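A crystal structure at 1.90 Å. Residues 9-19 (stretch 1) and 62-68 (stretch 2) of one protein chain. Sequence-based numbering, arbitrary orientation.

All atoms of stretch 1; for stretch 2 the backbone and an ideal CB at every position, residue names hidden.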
# COMPACT_ATOMS: atom_id res chain seq x y z
N GLN A 9 13.38 -9.68 -10.91
CA GLN A 9 12.17 -10.40 -11.27
C GLN A 9 11.15 -9.42 -11.81
O GLN A 9 11.24 -8.22 -11.54
CB GLN A 9 11.61 -11.14 -10.06
CG GLN A 9 12.67 -11.85 -9.22
CD GLN A 9 12.10 -12.52 -7.99
OE1 GLN A 9 12.32 -12.08 -6.86
NE2 GLN A 9 11.36 -13.61 -8.20
N GLU A 10 10.15 -9.92 -12.54
CA GLU A 10 9.21 -9.04 -13.20
C GLU A 10 7.83 -9.00 -12.56
O GLU A 10 6.92 -8.34 -13.07
CB GLU A 10 9.08 -9.40 -14.67
CG GLU A 10 8.37 -10.71 -14.90
CD GLU A 10 9.16 -11.63 -15.79
OE1 GLU A 10 10.39 -11.43 -15.92
OE2 GLU A 10 8.55 -12.55 -16.37
N PHE A 11 7.64 -9.72 -11.46
CA PHE A 11 6.45 -9.47 -10.66
C PHE A 11 6.73 -8.30 -9.71
O PHE A 11 5.93 -7.37 -9.62
CB PHE A 11 5.97 -10.70 -9.89
CG PHE A 11 4.82 -10.41 -8.97
CD1 PHE A 11 3.59 -10.06 -9.49
CD2 PHE A 11 4.98 -10.46 -7.60
CE1 PHE A 11 2.52 -9.78 -8.65
CE2 PHE A 11 3.91 -10.17 -6.75
CZ PHE A 11 2.69 -9.83 -7.28
N PRO A 12 7.87 -8.35 -9.01
CA PRO A 12 8.32 -7.18 -8.26
C PRO A 12 8.34 -5.96 -9.17
O PRO A 12 8.03 -4.85 -8.73
CB PRO A 12 9.74 -7.55 -7.86
CG PRO A 12 9.68 -9.03 -7.70
CD PRO A 12 8.77 -9.50 -8.79
N ASN A 13 8.67 -6.18 -10.43
CA ASN A 13 8.74 -5.10 -11.40
C ASN A 13 7.36 -4.59 -11.82
O ASN A 13 7.17 -3.39 -12.04
CB ASN A 13 9.54 -5.56 -12.63
CG ASN A 13 10.42 -4.47 -13.20
OD1 ASN A 13 11.64 -4.62 -13.27
ND2 ASN A 13 9.80 -3.37 -13.63
N ALA A 14 6.39 -5.49 -11.95
CA ALA A 14 5.04 -5.11 -12.35
C ALA A 14 4.34 -4.28 -11.28
O ALA A 14 3.58 -3.37 -11.59
CB ALA A 14 4.20 -6.35 -12.69
N VAL A 15 4.62 -4.60 -10.02
CA VAL A 15 4.08 -3.85 -8.89
C VAL A 15 4.59 -2.41 -8.92
O VAL A 15 3.83 -1.45 -8.72
CB VAL A 15 4.50 -4.50 -7.57
CG1 VAL A 15 4.10 -3.62 -6.39
CG2 VAL A 15 3.89 -5.91 -7.46
N ASN A 16 5.89 -2.26 -9.16
CA ASN A 16 6.52 -0.95 -9.15
C ASN A 16 5.97 -0.03 -10.22
O ASN A 16 5.86 1.17 -10.01
CB ASN A 16 8.05 -1.06 -9.25
CG ASN A 16 8.65 -1.79 -8.07
OD1 ASN A 16 7.96 -2.06 -7.09
ND2 ASN A 16 9.93 -2.12 -8.16
N SER A 17 5.61 -0.59 -11.37
CA SER A 17 5.02 0.23 -12.42
C SER A 17 3.52 0.46 -12.15
O SER A 17 2.95 1.47 -12.55
CB SER A 17 5.24 -0.39 -13.80
OG SER A 17 4.96 -1.78 -13.79
N PHE A 18 2.91 -0.49 -11.45
CA PHE A 18 1.51 -0.39 -11.03
C PHE A 18 1.36 0.74 -10.02
O PHE A 18 0.34 1.44 -9.99
CB PHE A 18 1.08 -1.73 -10.41
CG PHE A 18 -0.39 -1.83 -10.09
CD1 PHE A 18 -1.35 -1.61 -11.06
CD2 PHE A 18 -0.81 -2.22 -8.82
CE1 PHE A 18 -2.71 -1.73 -10.76
CE2 PHE A 18 -2.15 -2.36 -8.51
CZ PHE A 18 -3.11 -2.12 -9.49
N THR A 19 2.40 0.93 -9.22
CA THR A 19 2.35 1.85 -8.08
C THR A 19 2.01 3.30 -8.44
O THR A 19 1.08 3.88 -7.87
CB THR A 19 3.62 1.75 -7.24
OG1 THR A 19 3.70 0.44 -6.65
CG2 THR A 19 3.63 2.81 -6.13
N UNK A 62 -4.14 -8.49 -17.74
CA UNK A 62 -3.66 -7.42 -18.59
C UNK A 62 -3.31 -6.19 -17.77
O UNK A 62 -2.27 -5.58 -17.98
CB UNK A 62 -4.71 -7.07 -19.65
N UNK A 63 -4.18 -5.83 -16.82
CA UNK A 63 -3.93 -4.61 -16.04
C UNK A 63 -2.84 -4.80 -14.99
O UNK A 63 -2.06 -3.89 -14.71
CB UNK A 63 -5.22 -4.15 -15.36
N UNK A 64 -2.77 -5.99 -14.40
CA UNK A 64 -1.70 -6.25 -13.46
C UNK A 64 -0.40 -6.39 -14.24
O UNK A 64 0.66 -6.57 -13.64
CB UNK A 64 -1.99 -7.50 -12.63
N UNK A 65 -0.51 -6.26 -15.56
CA UNK A 65 0.59 -6.53 -16.49
C UNK A 65 1.36 -7.73 -15.92
O UNK A 65 2.58 -7.80 -15.96
CB UNK A 65 1.50 -5.31 -16.67
N UNK A 66 0.58 -8.66 -15.39
CA UNK A 66 1.06 -9.92 -14.81
C UNK A 66 1.22 -11.02 -15.86
O UNK A 66 0.61 -10.96 -16.93
CB UNK A 66 0.10 -10.39 -13.72
N UNK A 67 2.00 -12.05 -15.54
CA UNK A 67 2.38 -13.07 -16.52
C UNK A 67 1.25 -14.05 -16.86
O UNK A 67 0.33 -14.28 -16.07
CB UNK A 67 3.58 -13.85 -16.00
N UNK A 68 1.36 -14.65 -18.05
CA UNK A 68 0.32 -15.51 -18.58
C UNK A 68 0.06 -16.79 -17.81
O UNK A 68 -1.07 -17.07 -17.44
CB UNK A 68 0.67 -15.87 -20.02

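Position 62 is helical, with phi/psi of -61/-44, and no atom of stretch 1 comes within 5.5 Å of its ideal CB. The contact sets no preference, and almost any helix-compatible side chain would do. The deposited residue is Gln-62, which stays out of reach of stretch 1.

Position 63 is also helical (-75/-35). Its CA-to-CB bond points sideways, and the ring of Phe-18 is the nearest surface that a side chain could meet. A medium apolar group would suit, whether branched or linear. The residue is Val-63; its CG2 lies 4.4 Å from Phe-18 CE1, a loose apolar contact, with chi1 at 8°, between the usual wells.

Position 64 (-73/0) lies just before the residue that leaves helical phi/psi. CA-to-CB again runs sideways, so a side chain must extend to reach the Phe-18 ring; Leu, Met or Ile could be considered. Leu-64 does this with chi1 m and chi2 t, placing CD2 over one face of that ring, 4.2 Å from Phe-18 CZ. Its backbone contributes separately: O packs 3.7 Å from Ala-14 CB.

Position 65 has positive phi (37/39) and closes the helix in a Schellman motif. Such angles favour Gly, with Asn a common alternative. CA-to-CB points toward stretch 1, and the ideal CB is 4.9 Å from Ala-14 CB, beside a small methyl that offers no polar partner. The residue is His-65, less expected from its backbone angles; its CB lies 5.0 Å from Ala-14 CB, the nearest approach of the side chain to stretch 1, whereas its O lies 3.9 Å from Ala-14 CB.

Position 66 is extended (-87/161). Its CB points sideways, 5.5 Å from Phe-11 CD1, leaving space for a long apolar or aromatic group to swing back against that ring. Phe, Tyr, Leu or Met would be plausible. Phe-66, with chi1 t, brings CE1 to 3.4 Å from Phe-11 CD1, which sits over one face of the Phe-66 ring. The ring centroids of Phe-11 and Phe-66 are 4.8 Å apart and the planes meet at 34°, an oblique aromatic pair.

Position 67, likewise extended (-74/156), directs CB toward stretch 1, 5.1 Å from Glu-10 OE2. The carboxylate could invite Lys or Arg, though a compact apolar group also fits. Val-67 takes the second course: CG1 approaches Glu-10 OE2 to 3.9 Å without pairing its charge.

Position 68 (-65/-53) has room for a CB and no nearby stretch 1 atom, so many residues would fit; it is Gly-68.

Stretch 2 62-68: QVLHFVG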
# COMPACT_ATOMS: atom_id res chain seq x y z
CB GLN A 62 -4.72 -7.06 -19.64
CG GLN A 62 -4.44 -5.80 -20.50
CD GLN A 62 -5.72 -5.10 -20.97
OE1 GLN A 62 -6.83 -5.53 -20.65
NE2 GLN A 62 -5.58 -4.02 -21.72
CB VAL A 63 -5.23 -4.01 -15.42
CG1 VAL A 63 -6.40 -4.93 -15.63
CG2 VAL A 63 -5.03 -3.69 -13.94
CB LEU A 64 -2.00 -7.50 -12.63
CG LEU A 64 -3.16 -7.35 -11.64
CD1 LEU A 64 -3.30 -8.59 -10.78
CD2 LEU A 64 -2.99 -6.12 -10.75
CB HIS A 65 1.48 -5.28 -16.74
CG HIS A 65 0.99 -4.38 -17.85
ND1 HIS A 65 1.17 -4.68 -19.18
CD2 HIS A 65 0.34 -3.19 -17.82
CE1 HIS A 65 0.65 -3.71 -19.92
NE2 HIS A 65 0.13 -2.80 -19.13
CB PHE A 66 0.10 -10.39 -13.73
CG PHE A 66 0.75 -11.26 -12.70
CD1 PHE A 66 2.11 -11.53 -12.76
CD2 PHE A 66 0.00 -11.80 -11.66
CE1 PHE A 66 2.72 -12.33 -11.81
CE2 PHE A 66 0.60 -12.60 -10.71
CZ PHE A 66 1.96 -12.86 -10.78
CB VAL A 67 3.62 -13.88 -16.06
CG1 VAL A 67 4.75 -12.94 -15.67
CG2 VAL A 67 3.26 -14.82 -14.91
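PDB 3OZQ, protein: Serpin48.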